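Local atomic coordinates of glutamate--tRNA ligase (Methanothermobacter thermautotrophicus, PDB entry 3AII), a protein that probably charges tRNA(Glu) with glutamate in two steps, through an ATP-derived glutamyl-adenylate, as a non-discriminating class I aminoacyl-tRNA synthetase. Residues 169-174 with 283-288; 133-138 with 149-154; 115-120 with 158-163; 109-114 with 382-387. All blocks are in the same frame, centred on the assembly; numbering follows the deposited sequence.

Contact 1 (169-174 with 283-288); sequences SDRMET and HLLGVT
The guanidinium of R171 meets two leucines in two ways. At its edge, near its plane, lies L284 CD1, 3.6 Å from R171 NH2, while L285 CD2 approaches obliquely at 4.4 Å from R171 NH1. R171 and L284 run alongside one another, pointing opposite ways, and the bend of the arginine at chi3 (60°) brings the NH2 edge to L284 CD1. The charge itself is paired elsewhere: NE makes a salt bridge to D281, one turn earlier in the helix that carries L284. A second methyl meeting closes the patch, with T174 CG2 and L284 CD1 tip to tip at 3.6 Å. In T174 it is CG2 that stands anti to the backbone N, and this carries the methyl to the leucine. No hydrogen bond crosses between the segments, and only 135 Å² is buried, as befits a surface contact. R171 is the N-cap of helix 172-184, whereas G286, with phi 74°, ends helix 274-284 in a Schellman motif. The start of one helix thus meets the end of another beside the parallel sheet: R171 and L285 both touch V166 of strand 164-167, and L285 continues onto I132 and R134 of strand 130-135.

Contact 2 (133-138 with 149-154); sequences LRIEDT and DMIPAD. With EDO (1,2-ethanediol), chain C.
The beta-alpha-beta unit of the Rossmann-type catalytic domain is packed here, I151 of helix 147-158 lying on L133 and I135 of strand 130-135. One methyl does the touching on the helix side: I151 CG2 is 4.2 Å from I135 CD1 and 4.4 Å from L133 CD1. Strand alternation sends L133 and I135 to the helix and R134 to the other face of the sheet. There R134 grips E136 side-on, NE and NH1 both donating to OE2, which lies 3° out of the guanidinium plane. R134 NE, 2.8 Å from E136 OE2, uses the anti lone pair of this oxygen, while R134 NH1 meets it at 2.9 Å nearly in line with its C-O bond. The pair fixes the rotation of the guanidinium, whose NH2 also bridges to D282. On the helix, D154 OD1 accepts at 2.7 Å from O1 of an ethanediol, which probably came from the crystallisation liquor, and forms a salt bridge with R356. An alanine at D154 is likely to leave R356 without its countercharge and the backbone N of L109 without the OD2 acceptor it now has. Around the apolar core, L133 also touches L155 of the same helix and T165 of strand 164-167, and I135 rests on Y148, which places the contact between sheet and covering helix.

Contact 3 (115-120 with 158-163); sequences RAAILN and LGVEWD
A Schellman motif at the end of helix 147-158, together with the loop leading on to strand 164-167, packs against helix 111-126 through L158, V160, A117 and I118. The small A117 is met by two side chains: its CB is 4.3 Å from L158 CD1 and 4.4 Å from V160 CG2. The same CG2 lies 4.0 Å from A117 O. V160 keeps CG2 anti to its carbonyl carbon, beside the backbone N, which directs this branch at the alanine. L158 divides its methyls, CD2 reaching I118 CD1 at 4.4 Å. G159, between the two gripping residues, has phi 86°; a side chain at these backbone angles would collide with L158 O. On the helix itself, N120 ND2 donates to A116 O at 2.7 Å with an N-H...O angle of 160°. That carbonyl also accepts from N120 N, the two donors coming from opposite faces of its plane. ND2 also bonds to L291 O, so the amide nitrogen has two acceptors. Further cover comes from L155 of helix 147-158, which touches A117 and V160, from L131 of strand 130-135, which touches V160, and from I368 and M372 of helix 365-375 against I118.

Contact 4 (109-114 with 382-387); sequences LHIGHA and STMSWK
I111, second residue after L109 in the predicted HIGH region, faces M384 and W386 of the segment 382-387. From its CB the side chain forks. The CG2 branch, anti to the backbone N, meets M384 CE at 3.9 Å, the two side chains crossing obliquely. The CG1 branch meets W386 CH2 at 3.6 Å, a tilted approach to the indole. At the tip, I111 CD1 lies 4.5 Å from W386 CH2. M384 reaches the isoleucine with a chi1 of 119°, well off a staggered value, and a bend at chi2. Helix 386-397 begins at S385, whose OG accepts from K387 N. Beyond the segments, I358 of helix 355-360 and I368 and M372 of helix 365-375 also touch I111, which is buried. M384 and W386 thus pack on the first residue of helix 111-126, within the predicted HIGH motif, a signature that in class I synthetases takes part in ATP binding. H110 and H113 form a capping box: H110 N donates to H113 ND1 with an N-H...N angle of 171°. A weak bond runs from G112 N to H110 ND1. H113 ND1 sits 3.2 Å above the H110 ring plane, over its centre.

In the fold
All four contacts lie in the catalytic domain, and neighbouring ones touch. Contact 1 joins contact 2 through S169 OG and D137 OD2, 2.6 Å apart, a probable hydrogen bond. Contact 2 meets contact 3 where L133 CB packs at 3.5 Å from W162 NE1, and meets contact 4 where I151 CG1 lies 3.9 Å from L109 CD2. Contacts 3 and 4 share helix 111-126, with L158 CD1 4.1 Å from A114 CB. Part of the predicted HIGH region lies in contact 4; contact 2 reaches it at L109, while contact 3 touches A114, the residue just after it. The centre of contact 1 is about 29 Å from that of contact 4. The calcium ion lies about 10 Å from the V160 side chain.

Contact 1 (169-174 with 283-288)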
loop_
_atom_site.group_PDB
_atom_site.type_symbol
_atom_site.label_atom_id
_atom_site.label_comp_id
_atom_site.label_asym_id
_atom_site.label_seq_id
_atom_site.Cartn_x
_atom_site.Cartn_y
_atom_site.Cartn_z
ATOM N N SER A 169 2.339 -17.787 -14.376
ATOM C CA SER A 169 2.552 -17.915 -15.814
ATOM C C SER A 169 3.629 -18.948 -16.141
ATOM O O SER A 169 3.772 -19.349 -17.292
ATOM C CB SER A 169 2.870 -16.560 -16.460
ATOM O OG SER A 169 4.039 -15.999 -15.907
ATOM N N ASP A 170 4.362 -19.408 -15.126
ATOM C CA ASP A 170 5.308 -20.507 -15.318
ATOM C C ASP A 170 4.609 -21.857 -15.233
ATOM O O ASP A 170 5.229 -22.903 -15.465
ATOM C CB ASP A 170 6.376 -20.499 -14.219
ATOM C CG ASP A 170 7.462 -19.470 -14.451
ATOM O OD1 ASP A 170 8.048 -19.020 -13.443
ATOM O OD2 ASP A 170 7.741 -19.129 -15.618
ATOM N N ARG A 171 3.329 -21.838 -14.871
ATOM C CA ARG A 171 2.598 -23.059 -14.553
ATOM C C ARG A 171 1.517 -23.431 -15.560
ATOM O O ARG A 171 0.658 -24.262 -15.269
ATOM C CB ARG A 171 1.981 -22.940 -13.139
ATOM C CG ARG A 171 3.052 -22.804 -12.041
ATOM C CD ARG A 171 2.473 -22.524 -10.647
ATOM N NE ARG A 171 1.572 -23.572 -10.158
ATOM C CZ ARG A 171 1.982 -24.700 -9.573
ATOM N NH1 ARG A 171 3.281 -24.956 -9.430
ATOM N NH2 ARG A 171 1.092 -25.591 -9.153
ATOM N N MET A 172 1.554 -22.841 -16.755
ATOM C CA MET A 172 0.468 -23.101 -17.712
ATOM C C MET A 172 0.224 -24.592 -17.976
ATOM O O MET A 172 -0.926 -25.038 -18.002
ATOM C CB MET A 172 0.689 -22.331 -19.022
ATOM C CG MET A 172 0.907 -20.842 -18.827
ATOM S SD MET A 172 -0.576 -20.041 -18.183
ATOM C CE MET A 172 -1.676 -20.382 -19.546
ATOM N N GLU A 173 1.286 -25.379 -18.175
ATOM C CA GLU A 173 1.109 -26.797 -18.471
ATOM C C GLU A 173 0.491 -27.544 -17.298
ATOM O O GLU A 173 -0.163 -28.569 -17.474
ATOM C CB GLU A 173 2.427 -27.444 -18.910
ATOM C CG GLU A 173 2.988 -26.813 -20.170
ATOM C CD GLU A 173 2.139 -27.119 -21.397
ATOM O OE1 GLU A 173 1.366 -28.109 -21.362
ATOM O OE2 GLU A 173 2.253 -26.369 -22.394
ATOM N N THR A 174 0.703 -27.011 -16.098
ATOM C CA THR A 174 0.089 -27.597 -14.918
ATOM C C THR A 174 -1.424 -27.380 -14.970
ATOM O O THR A 174 -2.213 -28.305 -14.725
ATOM C CB THR A 174 0.682 -26.985 -13.635
ATOM O OG1 THR A 174 2.074 -27.340 -13.547
ATOM C CG2 THR A 174 -0.048 -27.483 -12.401
ATOM N N HIS A 283 -3.872 -26.418 -3.733
ATOM C CA HIS A 283 -3.740 -27.843 -3.451
ATOM C C HIS A 283 -2.327 -28.325 -3.688
ATOM O O HIS A 283 -1.740 -28.984 -2.837
ATOM C CB HIS A 283 -4.686 -28.688 -4.299
ATOM C CG HIS A 283 -4.427 -30.156 -4.179
ATOM N ND1 HIS A 283 -4.808 -30.888 -3.075
ATOM C CD2 HIS A 283 -3.795 -31.021 -5.006
ATOM C CE1 HIS A 283 -4.430 -32.146 -3.233
ATOM N NE2 HIS A 283 -3.825 -32.255 -4.403
ATOM N N LEU A 284 -1.770 -28.007 -4.852
ATOM C CA LEU A 284 -0.468 -28.585 -5.194
ATOM C C LEU A 284 0.668 -28.054 -4.333
ATOM O O LEU A 284 1.650 -28.778 -4.090
ATOM C CB LEU A 284 -0.133 -28.405 -6.682
ATOM C CG LEU A 284 -1.016 -29.167 -7.669
ATOM C CD1 LEU A 284 -0.685 -28.718 -9.101
ATOM C CD2 LEU A 284 -0.835 -30.673 -7.512
ATOM N N LEU A 285 0.542 -26.813 -3.873
ATOM C CA LEU A 285 1.577 -26.197 -3.046
ATOM C C LEU A 285 1.386 -26.537 -1.584
ATOM O O LEU A 285 2.191 -26.136 -0.752
ATOM C CB LEU A 285 1.565 -24.676 -3.219
ATOM C CG LEU A 285 1.895 -24.266 -4.655
ATOM C CD1 LEU A 285 1.655 -22.773 -4.837
ATOM C CD2 LEU A 285 3.334 -24.625 -4.998
ATOM N N GLY A 286 0.314 -27.260 -1.277
ATOM C CA GLY A 286 0.033 -27.644 0.104
ATOM C C GLY A 286 -0.481 -26.568 1.055
ATOM O O GLY A 286 -0.292 -26.680 2.271
ATOM N N VAL A 287 -1.129 -25.528 0.534
ATOM C CA VAL A 287 -1.709 -24.489 1.394
ATOM C C VAL A 287 -2.772 -25.100 2.313
ATOM O O VAL A 287 -3.640 -25.861 1.854
ATOM C CB VAL A 287 -2.343 -23.383 0.548
ATOM C CG1 VAL A 287 -3.162 -22.436 1.413
ATOM C CG2 VAL A 287 -1.231 -22.639 -0.199
ATOM N N THR A 288 -2.690 -24.795 3.607
ATOM C CA THR A 288 -3.599 -25.394 4.595
ATOM C C THR A 288 -4.680 -24.429 5.051
ATOM O O THR A 288 -5.773 -24.845 5.441
ATOM C CB THR A 288 -2.831 -25.869 5.841
ATOM O OG1 THR A 288 -2.168 -24.747 6.455
ATOM C CG2 THR A 288 -1.804 -26.923 5.460
#

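Contact 2 (133-138 with 149-154)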
loop_
_atom_site.group_PDB
_atom_site.type_symbol
_atom_site.label_atom_id
_atom_site.label_comp_id
_atom_site.label_asym_id
_atom_site.label_seq_id
_atom_site.Cartn_x
_atom_site.Cartn_y
_atom_site.Cartn_z
ATOM N N LEU A 133 4.763 -16.940 -1.529
ATOM C CA LEU A 133 4.419 -15.789 -2.368
ATOM C C LEU A 133 4.026 -16.360 -3.718
ATOM O O LEU A 133 4.826 -17.026 -4.350
ATOM C CB LEU A 133 5.613 -14.836 -2.529
ATOM C CG LEU A 133 5.402 -13.745 -3.587
ATOM C CD1 LEU A 133 4.236 -12.813 -3.197
ATOM C CD2 LEU A 133 6.673 -12.915 -3.778
ATOM N N ARG A 134 2.785 -16.126 -4.154
ATOM C CA ARG A 134 2.350 -16.627 -5.445
ATOM C C ARG A 134 1.899 -15.445 -6.284
ATOM O O ARG A 134 0.888 -14.806 -5.979
ATOM C CB ARG A 134 1.220 -17.651 -5.294
ATOM C CG ARG A 134 0.737 -18.230 -6.628
ATOM C CD ARG A 134 -0.242 -19.428 -6.453
ATOM N NE ARG A 134 -1.522 -18.973 -5.918
ATOM C CZ ARG A 134 -2.203 -19.578 -4.943
ATOM N NH1 ARG A 134 -3.366 -19.070 -4.537
ATOM N NH2 ARG A 134 -1.727 -20.676 -4.368
ATOM N N ILE A 135 2.646 -15.157 -7.343
ATOM C CA ILE A 135 2.296 -14.040 -8.211
ATOM C C ILE A 135 1.268 -14.506 -9.224
ATOM O O ILE A 135 1.528 -15.404 -10.031
ATOM C CB ILE A 135 3.517 -13.502 -8.975
ATOM C CG1 ILE A 135 4.667 -13.171 -8.020
ATOM C CG2 ILE A 135 3.112 -12.290 -9.798
ATOM C CD1 ILE A 135 4.337 -12.137 -7.014
ATOM N N GLU A 136 0.087 -13.902 -9.172
ATOM C CA GLU A 136 -1.048 -14.397 -9.936
ATOM C C GLU A 136 -1.208 -13.589 -11.228
ATOM O O GLU A 136 -2.005 -12.647 -11.315
ATOM C CB GLU A 136 -2.299 -14.416 -9.047
ATOM C CG GLU A 136 -2.121 -15.417 -7.896
ATOM C CD GLU A 136 -3.412 -15.844 -7.200
ATOM O OE1 GLU A 136 -4.431 -15.120 -7.303
ATOM O OE2 GLU A 136 -3.377 -16.902 -6.529
ATOM N N ASP A 137 -0.405 -13.968 -12.220
ATOM C CA ASP A 137 -0.265 -13.190 -13.449
ATOM C C ASP A 137 -0.858 -13.904 -14.670
ATOM O O ASP A 137 -0.231 -13.951 -15.726
ATOM C CB ASP A 137 1.207 -12.863 -13.696
ATOM C CG ASP A 137 2.051 -14.096 -13.945
ATOM O OD1 ASP A 137 1.667 -15.203 -13.516
ATOM O OD2 ASP A 137 3.106 -13.962 -14.591
ATOM N N THR A 138 -2.065 -14.445 -14.520
ATOM C CA THR A 138 -2.729 -15.171 -15.614
ATOM C C THR A 138 -3.694 -14.333 -16.463
ATOM O O THR A 138 -4.499 -14.893 -17.223
ATOM C CB THR A 138 -3.537 -16.361 -15.075
ATOM O OG1 THR A 138 -4.446 -15.882 -14.081
ATOM C CG2 THR A 138 -2.606 -17.386 -14.448
ATOM N N ASP A 149 9.397 -7.367 -9.884
ATOM C CA ASP A 149 10.472 -6.998 -8.965
ATOM C C ASP A 149 9.995 -6.098 -7.831
ATOM O O ASP A 149 10.537 -6.152 -6.724
ATOM C CB ASP A 149 11.618 -6.328 -9.719
ATOM C CG ASP A 149 12.390 -7.303 -10.594
ATOM O OD1 ASP A 149 12.448 -8.508 -10.255
ATOM O OD2 ASP A 149 12.939 -6.859 -11.624
ATOM N N MET A 150 8.986 -5.273 -8.097
ATOM C CA MET A 150 8.529 -4.310 -7.091
ATOM C C MET A 150 7.847 -4.986 -5.902
ATOM O O MET A 150 8.045 -4.590 -4.747
ATOM C CB MET A 150 7.599 -3.248 -7.693
ATOM C CG MET A 150 8.273 -2.289 -8.656
ATOM S SD MET A 150 7.141 -0.971 -9.144
ATOM C CE MET A 150 5.744 -1.913 -9.746
ATOM N N ILE A 151 7.047 -6.007 -6.188
ATOM C CA ILE A 151 6.295 -6.680 -5.142
ATOM C C ILE A 151 7.175 -7.309 -4.058
ATOM O O ILE A 151 6.948 -7.091 -2.878
ATOM C CB ILE A 151 5.287 -7.682 -5.748
ATOM C CG1 ILE A 151 4.115 -6.899 -6.358
ATOM C CG2 ILE A 151 4.796 -8.663 -4.680
ATOM C CD1 ILE A 151 3.158 -7.756 -7.189
ATOM N N PRO A 152 8.188 -8.089 -4.446
ATOM C CA PRO A 152 8.994 -8.633 -3.347
ATOM C C PRO A 152 9.753 -7.553 -2.573
ATOM O O PRO A 152 9.954 -7.673 -1.365
ATOM C CB PRO A 152 9.966 -9.591 -4.053
ATOM C CG PRO A 152 9.767 -9.374 -5.528
ATOM C CD PRO A 152 8.433 -8.775 -5.725
ATOM N N ALA A 153 10.169 -6.498 -3.256
ATOM C CA ALA A 153 10.836 -5.394 -2.574
ATOM C C ALA A 153 9.899 -4.753 -1.532
ATOM O O ALA A 153 10.326 -4.407 -0.418
ATOM C CB ALA A 153 11.319 -4.357 -3.591
ATOM N N ASP A 154 8.623 -4.601 -1.896
ATOM C CA ASP A 154 7.629 -4.021 -0.988
ATOM C C ASP A 154 7.423 -4.922 0.218
ATOM O O ASP A 154 7.270 -4.437 1.340
ATOM C CB ASP A 154 6.280 -3.808 -1.685
ATOM C CG ASP A 154 6.308 -2.692 -2.747
ATOM O OD1 ASP A 154 7.320 -1.974 -2.910
ATOM O OD2 ASP A 154 5.292 -2.559 -3.457
HETATM C C1 EDO C . 8.182 -0.020 -0.548
HETATM O O1 EDO C . 9.106 -0.734 -1.393
HETATM C C2 EDO C . 8.951 1.020 0.260
HETATM O O2 EDO C . 9.551 1.966 -0.636
#

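Contact 3 (115-120 with 158-163)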
loop_
_atom_site.group_PDB
_atom_site.type_symbol
_atom_site.label_atom_id
_atom_site.label_comp_id
_atom_site.label_asym_id
_atom_site.label_seq_id
_atom_site.Cartn_x
_atom_site.Cartn_y
_atom_site.Cartn_z
ATOM N N ARG A 115 -2.311 -5.533 4.383
ATOM C CA ARG A 115 -3.086 -6.300 5.349
ATOM C C ARG A 115 -2.998 -7.823 5.142
ATOM O O ARG A 115 -2.699 -8.559 6.083
ATOM C CB ARG A 115 -4.546 -5.846 5.335
ATOM C CG ARG A 115 -5.347 -6.422 6.467
ATOM C CD ARG A 115 -6.745 -5.839 6.528
ATOM N NE ARG A 115 -7.522 -6.490 7.577
ATOM C CZ ARG A 115 -8.847 -6.473 7.645
ATOM N NH1 ARG A 115 -9.546 -5.835 6.720
ATOM N NH2 ARG A 115 -9.469 -7.097 8.637
ATOM N N ALA A 116 -3.263 -8.296 3.925
ATOM C CA ALA A 116 -3.156 -9.732 3.635
ATOM C C ALA A 116 -1.740 -10.238 3.877
ATOM O O ALA A 116 -1.529 -11.328 4.414
ATOM C CB ALA A 116 -3.578 -10.029 2.199
ATOM N N ALA A 117 -0.761 -9.444 3.469
ATOM C CA ALA A 117 0.635 -9.853 3.606
ATOM C C ALA A 117 1.023 -9.978 5.072
ATOM O O ALA A 117 1.607 -10.974 5.500
ATOM C CB ALA A 117 1.540 -8.862 2.904
ATOM N N ILE A 118 0.676 -8.955 5.845
ATOM C CA ILE A 118 0.999 -8.941 7.269
ATOM C C ILE A 118 0.295 -10.071 8.026
ATOM O O ILE A 118 0.922 -10.792 8.795
ATOM C CB ILE A 118 0.660 -7.577 7.889
ATOM C CG1 ILE A 118 1.637 -6.514 7.373
ATOM C CG2 ILE A 118 0.722 -7.651 9.419
ATOM C CD1 ILE A 118 1.102 -5.124 7.436
ATOM N N LEU A 119 -1.004 -10.238 7.797
ATOM C CA LEU A 119 -1.746 -11.252 8.533
ATOM C C LEU A 119 -1.213 -12.649 8.229
ATOM O O LEU A 119 -0.997 -13.457 9.128
ATOM C CB LEU A 119 -3.248 -11.155 8.237
ATOM C CG LEU A 119 -3.891 -9.882 8.779
ATOM C CD1 LEU A 119 -5.332 -9.752 8.305
ATOM C CD2 LEU A 119 -3.805 -9.868 10.298
ATOM N N ASN A 120 -0.980 -12.933 6.955
ATOM C CA ASN A 120 -0.475 -14.243 6.593
ATOM C C ASN A 120 0.917 -14.484 7.133
ATOM O O ASN A 120 1.245 -15.586 7.588
ATOM C CB ASN A 120 -0.531 -14.434 5.081
ATOM C CG ASN A 120 -1.912 -14.791 4.612
ATOM O OD1 ASN A 120 -2.346 -15.933 4.755
ATOM N ND2 ASN A 120 -2.627 -13.818 4.068
ATOM N N LEU A 158 8.055 -4.244 4.273
ATOM C CA LEU A 158 7.094 -4.521 5.338
ATOM C C LEU A 158 7.663 -5.400 6.428
ATOM O O LEU A 158 7.072 -5.510 7.496
ATOM C CB LEU A 158 5.835 -5.200 4.793
ATOM C CG LEU A 158 4.866 -4.322 4.035
ATOM C CD1 LEU A 158 3.792 -5.189 3.403
ATOM C CD2 LEU A 158 4.256 -3.291 5.004
ATOM N N GLY A 159 8.794 -6.048 6.160
ATOM C CA GLY A 159 9.355 -7.001 7.103
ATOM C C GLY A 159 8.802 -8.411 6.982
ATOM O O GLY A 159 8.962 -9.240 7.878
ATOM N N VAL A 160 8.155 -8.698 5.858
ATOM C CA VAL A 160 7.574 -10.009 5.636
ATOM C C VAL A 160 8.663 -10.945 5.114
ATOM O O VAL A 160 9.411 -10.587 4.209
ATOM C CB VAL A 160 6.402 -9.915 4.633
ATOM C CG1 VAL A 160 5.991 -11.294 4.114
ATOM C CG2 VAL A 160 5.205 -9.200 5.283
ATOM N N GLU A 161 8.764 -12.115 5.728
ATOM C CA GLU A 161 9.637 -13.185 5.253
ATOM C C GLU A 161 8.778 -14.287 4.659
ATOM O O GLU A 161 7.666 -14.538 5.128
ATOM C CB GLU A 161 10.447 -13.772 6.403
ATOM C CG GLU A 161 11.442 -12.815 7.032
ATOM C CD GLU A 161 12.338 -13.504 8.061
ATOM O OE1 GLU A 161 11.907 -14.509 8.667
ATOM O OE2 GLU A 161 13.474 -13.035 8.265
ATOM N N TRP A 162 9.282 -14.965 3.634
ATOM C CA TRP A 162 8.525 -16.075 3.078
ATOM C C TRP A 162 9.453 -17.196 2.621
ATOM O O TRP A 162 10.679 -17.048 2.718
ATOM C CB TRP A 162 7.580 -15.600 1.974
ATOM C CG TRP A 162 8.204 -15.016 0.728
ATOM C CD1 TRP A 162 8.306 -15.626 -0.491
ATOM C CD2 TRP A 162 8.719 -13.688 0.554
ATOM N NE1 TRP A 162 8.889 -14.776 -1.402
ATOM C CE2 TRP A 162 9.149 -13.576 -0.785
ATOM C CE3 TRP A 162 8.897 -12.589 1.412
ATOM C CZ2 TRP A 162 9.720 -12.412 -1.300
ATOM C CZ3 TRP A 162 9.462 -11.414 0.899
ATOM C CH2 TRP A 162 9.880 -11.344 -0.449
ATOM N N ASP A 163 8.880 -18.305 2.157
ATOM C CA ASP A 163 9.634 -19.548 1.985
ATOM C C ASP A 163 9.734 -20.059 0.549
ATOM O O ASP A 163 10.609 -20.866 0.239
ATOM C CB ASP A 163 9.046 -20.657 2.865
ATOM C CG ASP A 163 9.075 -20.299 4.325
ATOM O OD1 ASP A 163 10.133 -20.499 4.971
ATOM O OD2 ASP A 163 8.064 -19.771 4.816
#

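Contact 4 (109-114 with 382-387)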
loop_
_atom_site.group_PDB
_atom_site.type_symbol
_atom_site.label_atom_id
_atom_site.label_comp_id
_atom_site.label_asym_id
_atom_site.label_seq_id
_atom_site.Cartn_x
_atom_site.Cartn_y
_atom_site.Cartn_z
ATOM N N LEU A 109 2.567 -2.850 -4.400
ATOM C CA LEU A 109 1.565 -3.046 -3.347
ATOM C C LEU A 109 0.975 -1.758 -2.762
ATOM O O LEU A 109 1.650 -0.733 -2.648
ATOM C CB LEU A 109 2.151 -3.883 -2.212
ATOM C CG LEU A 109 2.742 -5.237 -2.594
ATOM C CD1 LEU A 109 3.133 -5.996 -1.338
ATOM C CD2 LEU A 109 1.733 -6.045 -3.433
ATOM N N HIS A 110 -0.298 -1.825 -2.384
ATOM C CA HIS A 110 -0.932 -0.730 -1.662
ATOM C C HIS A 110 -1.342 -1.180 -0.262
ATOM O O HIS A 110 -1.046 -2.292 0.156
ATOM C CB HIS A 110 -2.112 -0.144 -2.448
ATOM C CG HIS A 110 -3.118 -1.159 -2.888
ATOM N ND1 HIS A 110 -3.972 -1.789 -2.009
ATOM C CD2 HIS A 110 -3.415 -1.645 -4.116
ATOM C CE1 HIS A 110 -4.748 -2.625 -2.677
ATOM N NE2 HIS A 110 -4.430 -2.556 -3.957
ATOM N N ILE A 111 -1.981 -0.295 0.498
ATOM C CA ILE A 111 -2.336 -0.615 1.879
ATOM C C ILE A 111 -3.214 -1.852 2.042
ATOM O O ILE A 111 -3.041 -2.632 2.984
ATOM C CB ILE A 111 -2.982 0.606 2.595
ATOM C CG1 ILE A 111 -1.897 1.550 3.091
ATOM C CG2 ILE A 111 -3.820 0.154 3.779
ATOM C CD1 ILE A 111 -1.110 0.992 4.255
ATOM N N GLY A 112 -4.147 -2.050 1.114
ATOM C CA GLY A 112 -4.964 -3.250 1.108
ATOM C C GLY A 112 -4.122 -4.512 1.019
ATOM O O GLY A 112 -4.341 -5.476 1.751
ATOM N N HIS A 113 -3.134 -4.511 0.131
ATOM C CA HIS A 113 -2.232 -5.654 0.039
ATOM C C HIS A 113 -1.530 -5.868 1.355
ATOM O O HIS A 113 -1.365 -6.986 1.803
ATOM C CB HIS A 113 -1.145 -5.427 -1.005
ATOM C CG HIS A 113 -1.634 -5.440 -2.412
ATOM N ND1 HIS A 113 -1.656 -4.312 -3.202
ATOM C CD2 HIS A 113 -2.089 -6.456 -3.188
ATOM C CE1 HIS A 113 -2.119 -4.626 -4.400
ATOM N NE2 HIS A 113 -2.384 -5.920 -4.420
ATOM N N ALA A 114 -1.076 -4.781 1.967
ATOM C CA ALA A 114 -0.286 -4.903 3.178
ATOM C C ALA A 114 -0.999 -5.719 4.250
ATOM O O ALA A 114 -0.368 -6.510 4.949
ATOM C CB ALA A 114 0.106 -3.512 3.712
ATOM N N SER A 382 -14.516 -3.287 8.979
ATOM C CA SER A 382 -13.981 -2.204 9.791
ATOM C C SER A 382 -13.752 -0.966 8.929
ATOM O O SER A 382 -13.907 -1.017 7.706
ATOM C CB SER A 382 -12.694 -2.635 10.500
ATOM O OG SER A 382 -11.825 -3.320 9.619
ATOM N N THR A 383 -13.394 0.144 9.566
ATOM C CA THR A 383 -13.226 1.408 8.855
ATOM C C THR A 383 -12.042 2.204 9.388
ATOM O O THR A 383 -12.177 2.965 10.347
ATOM C CB THR A 383 -14.493 2.281 8.953
ATOM O OG1 THR A 383 -15.622 1.547 8.465
ATOM C CG2 THR A 383 -14.331 3.554 8.136
ATOM N N MET A 384 -10.880 2.032 8.763
ATOM C CA MET A 384 -9.686 2.767 9.173
ATOM C C MET A 384 -9.514 4.053 8.370
ATOM O O MET A 384 -9.830 4.111 7.180
ATOM C CB MET A 384 -8.433 1.885 9.079
ATOM C CG MET A 384 -7.351 2.388 8.125
ATOM S SD MET A 384 -7.665 1.971 6.394
ATOM C CE MET A 384 -6.224 2.675 5.584
ATOM N N SER A 385 -9.029 5.091 9.041
ATOM C CA SER A 385 -8.752 6.363 8.397
ATOM C C SER A 385 -7.248 6.564 8.363
ATOM O O SER A 385 -6.520 5.949 9.142
ATOM C CB SER A 385 -9.412 7.502 9.170
ATOM O OG SER A 385 -8.955 8.764 8.712
ATOM N N TRP A 386 -6.775 7.413 7.458
ATOM C CA TRP A 386 -5.352 7.715 7.422
ATOM C C TRP A 386 -4.898 8.286 8.761
ATOM O O TRP A 386 -3.765 8.056 9.184
ATOM C CB TRP A 386 -5.006 8.641 6.254
ATOM C CG TRP A 386 -4.993 7.919 4.955
ATOM C CD1 TRP A 386 -5.931 7.987 3.967
ATOM C CD2 TRP A 386 -4.009 6.977 4.512
ATOM N NE1 TRP A 386 -5.583 7.158 2.927
ATOM C CE2 TRP A 386 -4.407 6.526 3.238
ATOM C CE3 TRP A 386 -2.826 6.477 5.066
ATOM C CZ2 TRP A 386 -3.664 5.598 2.508
ATOM C CZ3 TRP A 386 -2.088 5.557 4.340
ATOM C CH2 TRP A 386 -2.511 5.125 3.075
ATOM N N LYS A 387 -5.792 9.000 9.444
ATOM C CA LYS A 387 -5.470 9.542 10.757
ATOM C C LYS A 387 -5.116 8.438 11.742
ATOM O O LYS A 387 -4.311 8.635 12.650
ATOM C CB LYS A 387 -6.613 10.416 11.285
ATOM C CG LYS A 387 -6.677 11.772 10.591
ATOM C CD LYS A 387 -7.895 12.593 10.989
ATOM C CE LYS A 387 -7.888 13.931 10.256
ATOM N NZ LYS A 387 -9.128 14.730 10.464
#